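PDB 1WAA: titin, which forms an elastic filament of striated muscle as a chain of many folded domains, of which this immunoglobulin domain is one. Local coordinates for residues E[36-41]-E[60-65]. Residues are numbered along the deposited sequence; the frame is centred on the assembly and turned at random.
Sequences GQWKLK and HILILH. With ZN (zinc ion), chain Y.
At the far end of 60-65, NE2 of H65 binds a zinc ion at 2.1 Å, with E52, a water and an acidic side chain of another chain completing the site. The indole of W38 reaches across from strand 37-40 to the backbone and side chains of strand 59-64. Its CG, anti to the carbonyl carbon and beside the backbone N (chi1 -63°), sends the ring toward that strand. One face of the six-membered ring receives CB of L62 in a CH-pi contact, 3.6 Å from the ring centroid and only 3° off the normal. CD2 of L62 extends this cover to CE3 of W38, at 3.8 Å. At the indole edge, CZ2 of W38 is 3.7 Å from the O of H60. NE2 of the H60 imidazole makes a weak hydrogen bond to the backbone O of V34, just ahead of 36-41, and lies 4.0 Å from the N of G36. F25 and F77 also touch the indole, F77 edge-to-face and probably in the place of the second cysteine of the usual immunoglobulin disulfide. An alanine in place of W38 would probably open a gap between the two sheets, leaving CB of L62 without its aromatic cover. The two strands, in facing sheets of the sandwich with the axes of the short strand segments at 36°, are thus joined by dispersion and CH-pi contacts, while the zinc bond is made at the end of 60-65.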
ATOM      1  N   GLY E  36     -13.350   2.491   0.910  1.00 29.85           N
ATOM      2  CA  GLY E  36     -14.512   2.579   1.794  1.00 30.77           C
ATOM      3  C   GLY E  36     -14.882   4.003   2.170  1.00 30.19           C
ATOM      4  O   GLY E  36     -14.052   4.910   2.098  1.00 31.15           O
ATOM      5  N   GLN E  37     -16.103   4.250   2.588  1.00 27.74           N
ATOM      6  CA  GLN E  37     -16.653   5.571   2.966  1.00 27.01           C
ATOM      7  C   GLN E  37     -17.358   5.452   4.320  1.00 26.27           C
ATOM      8  O   GLN E  37     -18.169   4.539   4.542  1.00 26.38           O
ATOM      9  CB  GLN E  37     -17.665   6.025   1.883  1.00 25.37           C
ATOM     10  OE1 GLN E  37     -19.756   8.939   0.810  1.00 38.29           O
ATOM     11  N   TRP E  38     -17.038   6.383   5.193  1.00 24.94           N
ATOM     12  CA  TRP E  38     -17.665   6.449   6.517  1.00 23.40           C
ATOM     13  C   TRP E  38     -18.675   7.593   6.603  1.00 26.07           C
ATOM     14  O   TRP E  38     -18.564   8.607   5.891  1.00 23.49           O
ATOM     15  CB  TRP E  38     -16.623   6.701   7.611  1.00 22.37           C
ATOM     16  CG  TRP E  38     -15.580   5.597   7.774  1.00 22.82           C
ATOM     17  CD1 TRP E  38     -14.437   5.458   7.084  1.00 23.67           C
ATOM     18  CD2 TRP E  38     -15.652   4.528   8.713  1.00 23.86           C
ATOM     19  NE1 TRP E  38     -13.771   4.306   7.586  1.00 24.29           N
ATOM     20  CE2 TRP E  38     -14.497   3.769   8.550  1.00 22.10           C
ATOM     21  CE3 TRP E  38     -16.594   4.142   9.679  1.00 19.75           C
ATOM     22  CZ2 TRP E  38     -14.212   2.635   9.322  1.00 22.13           C
ATOM     23  CZ3 TRP E  38     -16.306   2.997  10.449  1.00 22.43           C
ATOM     24  CH2 TRP E  38     -15.161   2.276  10.278  1.00 22.88           C
ATOM     25  N   LYS E  39     -19.629   7.386   7.489  1.00 25.57           N
ATOM     26  CA  LYS E  39     -20.687   8.354   7.774  1.00 26.32           C
ATOM     27  C   LYS E  39     -21.047   8.293   9.263  1.00 26.05           C
ATOM     28  O   LYS E  39     -20.947   7.235   9.900  1.00 25.90           O
ATOM     29  CB  LYS E  39     -21.934   8.057   6.931  1.00 26.42           C
ATOM     30  CG  LYS E  39     -21.834   8.587   5.497  1.00 30.12           C
ATOM     31  CD  LYS E  39     -22.468   7.651   4.469  1.00 38.14           C
ATOM     32  CE  LYS E  39     -23.903   8.030   4.126  1.00 38.43           C
ATOM     33  NZ  LYS E  39     -24.191   7.971   2.679  1.00 42.50           N
ATOM     34  N   LEU E  40     -21.431   9.450   9.754  1.00 27.52           N
ATOM     35  CA  LEU E  40     -21.883   9.655  11.136  1.00 29.07           C
ATOM     36  C   LEU E  40     -23.215  10.378  11.043  1.00 30.35           C
ATOM     37  O   LEU E  40     -23.285  11.519  10.579  1.00 30.81           O
ATOM     38  CB  LEU E  40     -20.853  10.514  11.904  1.00 30.57           C
ATOM     39  CG  LEU E  40     -20.838  10.381  13.448  1.00 31.30           C
ATOM     40  CD1 LEU E  40     -20.791  11.738  14.150  1.00 26.19           C
ATOM     41  CD2 LEU E  40     -22.051   9.654  14.026  1.00 26.92           C
ATOM     42  N   LYS E  41     -24.250   9.701  11.464  1.00 31.46           N
ATOM     43  CA  LYS E  41     -25.604  10.250  11.431  1.00 31.58           C
ATOM     44  C   LYS E  41     -25.981  10.664   9.982  1.00 31.94           C
ATOM     45  O   LYS E  41     -26.523  11.751   9.749  1.00 31.74           O
ATOM     46  CB  LYS E  41     -25.710  11.472  12.355  1.00 31.27           C
ATOM     47  CG  LYS E  41     -25.379  11.159  13.823  1.00 30.90           C
ATOM     48  CD  LYS E  41     -25.575  12.358  14.758  1.00 32.46           C
ATOM     49  CE  LYS E  41     -24.767  13.587  14.334  1.00 34.91           C
ATOM     50  N   HIS E  60     -10.529  -1.498   8.131  1.00 27.96           N
ATOM     51  CA  HIS E  60     -10.886  -0.100   8.021  1.00 26.18           C
ATOM     52  C   HIS E  60     -11.176   0.450   9.406  1.00 26.37           C
ATOM     53  O   HIS E  60     -11.915  -0.152  10.169  1.00 26.18           O
ATOM     54  CB  HIS E  60     -12.099   0.043   7.162  1.00 26.40           C
ATOM     55  CG  HIS E  60     -11.816  -0.096   5.709  1.00 26.45           C
ATOM     56  ND1 HIS E  60     -11.671  -1.324   5.098  1.00 32.66           N
ATOM     57  CD2 HIS E  60     -11.643   0.832   4.744  1.00 22.61           C
ATOM     58  CE1 HIS E  60     -11.441  -1.143   3.812  1.00 27.30           C
ATOM     59  NE2 HIS E  60     -11.433   0.153   3.573  1.00 30.82           N
ATOM     60  N   ILE E  61     -10.566   1.582   9.731  1.00 25.63           N
ATOM     61  CA  ILE E  61     -10.696   2.155  11.061  1.00 25.22           C
ATOM     62  C   ILE E  61     -11.139   3.596  10.995  1.00 25.57           C
ATOM     63  O   ILE E  61     -10.734   4.324  10.093  1.00 25.53           O
ATOM     64  CB  ILE E  61      -9.363   1.992  11.811  1.00 25.61           C
ATOM     65  CG1 ILE E  61      -9.135   0.510  12.144  1.00 23.05           C
ATOM     66  CG2 ILE E  61      -9.277   2.900  13.083  1.00 23.64           C
ATOM     67  CD1 ILE E  61      -7.690   0.111  12.204  1.00 24.95           C
ATOM     68  N   LEU E  62     -11.970   4.007  11.952  1.00 25.28           N
ATOM     69  CA  LEU E  62     -12.345   5.402  12.082  1.00 24.30           C
ATOM     70  C   LEU E  62     -12.014   5.826  13.502  1.00 25.44           C
ATOM     71  O   LEU E  62     -12.446   5.156  14.453  1.00 25.00           O
ATOM     72  CB  LEU E  62     -13.846   5.570  11.882  1.00 26.56           C
ATOM     73  CG  LEU E  62     -14.380   6.982  12.150  1.00 24.70           C
ATOM     74  CD1 LEU E  62     -13.853   7.962  11.117  1.00 22.09           C
ATOM     75  CD2 LEU E  62     -15.868   6.979  12.138  1.00 23.63           C
ATOM     76  N   ILE E  63     -11.226   6.893  13.633  1.00 22.43           N
ATOM     77  CA  ILE E  63     -10.918   7.492  14.941  1.00 23.17           C
ATOM     78  C   ILE E  63     -11.552   8.885  15.068  1.00 24.36           C
ATOM     79  O   ILE E  63     -11.347   9.739  14.208  1.00 24.67           O
ATOM     80  CB  ILE E  63      -9.398   7.606  15.229  1.00 20.90           C
ATOM     81  CG1 ILE E  63      -8.662   6.319  14.848  1.00 18.69           C
ATOM     82  CG2 ILE E  63      -9.185   7.917  16.730  1.00 23.51           C
ATOM     83  CD1 ILE E  63      -7.140   6.421  14.932  1.00 22.06           C
ATOM     84  N   LEU E  64     -12.321   9.084  16.131  1.00 24.05           N
ATOM     85  CA  LEU E  64     -12.962  10.370  16.399  1.00 23.85           C
ATOM     86  C   LEU E  64     -12.502  10.842  17.776  1.00 24.31           C
ATOM     87  O   LEU E  64     -12.785  10.214  18.798  1.00 24.74           O
ATOM     88  CB  LEU E  64     -14.489  10.235  16.347  1.00 24.08           C
ATOM     89  CG  LEU E  64     -15.153   9.566  15.125  1.00 26.74           C
ATOM     90  CD1 LEU E  64     -16.627   9.240  15.405  1.00 24.69           C
ATOM     91  CD2 LEU E  64     -15.028  10.427  13.857  1.00 25.57           C
ATOM     92  N   HIS E  65     -11.745  11.927  17.774  1.00 23.98           N
ATOM     93  CA  HIS E  65     -11.159  12.496  18.962  1.00 23.10           C
ATOM     94  C   HIS E  65     -12.090  13.526  19.522  1.00 25.67           C
ATOM     95  O   HIS E  65     -12.902  14.110  18.787  1.00 26.34           O
ATOM     96  CB  HIS E  65      -9.867  13.194  18.589  1.00 23.25           C
ATOM     97  CG  HIS E  65      -8.748  12.259  18.271  1.00 25.05           C
ATOM     98  ND1 HIS E  65      -8.088  11.538  19.241  1.00 28.93           N
ATOM     99  CD2 HIS E  65      -8.156  11.941  17.098  1.00 24.91           C
ATOM    100  CE1 HIS E  65      -7.145  10.810  18.679  1.00 26.65           C
ATOM    101  NE2 HIS E  65      -7.159  11.045  17.381  1.00 28.73           N
TER
HETATM  102 ZN    ZN Y1089      -5.537  10.482  16.149  1.00 26.62          ZN
HETATM  103  O   HOH W   1      -3.905  11.954  16.410  1.00 26.33           O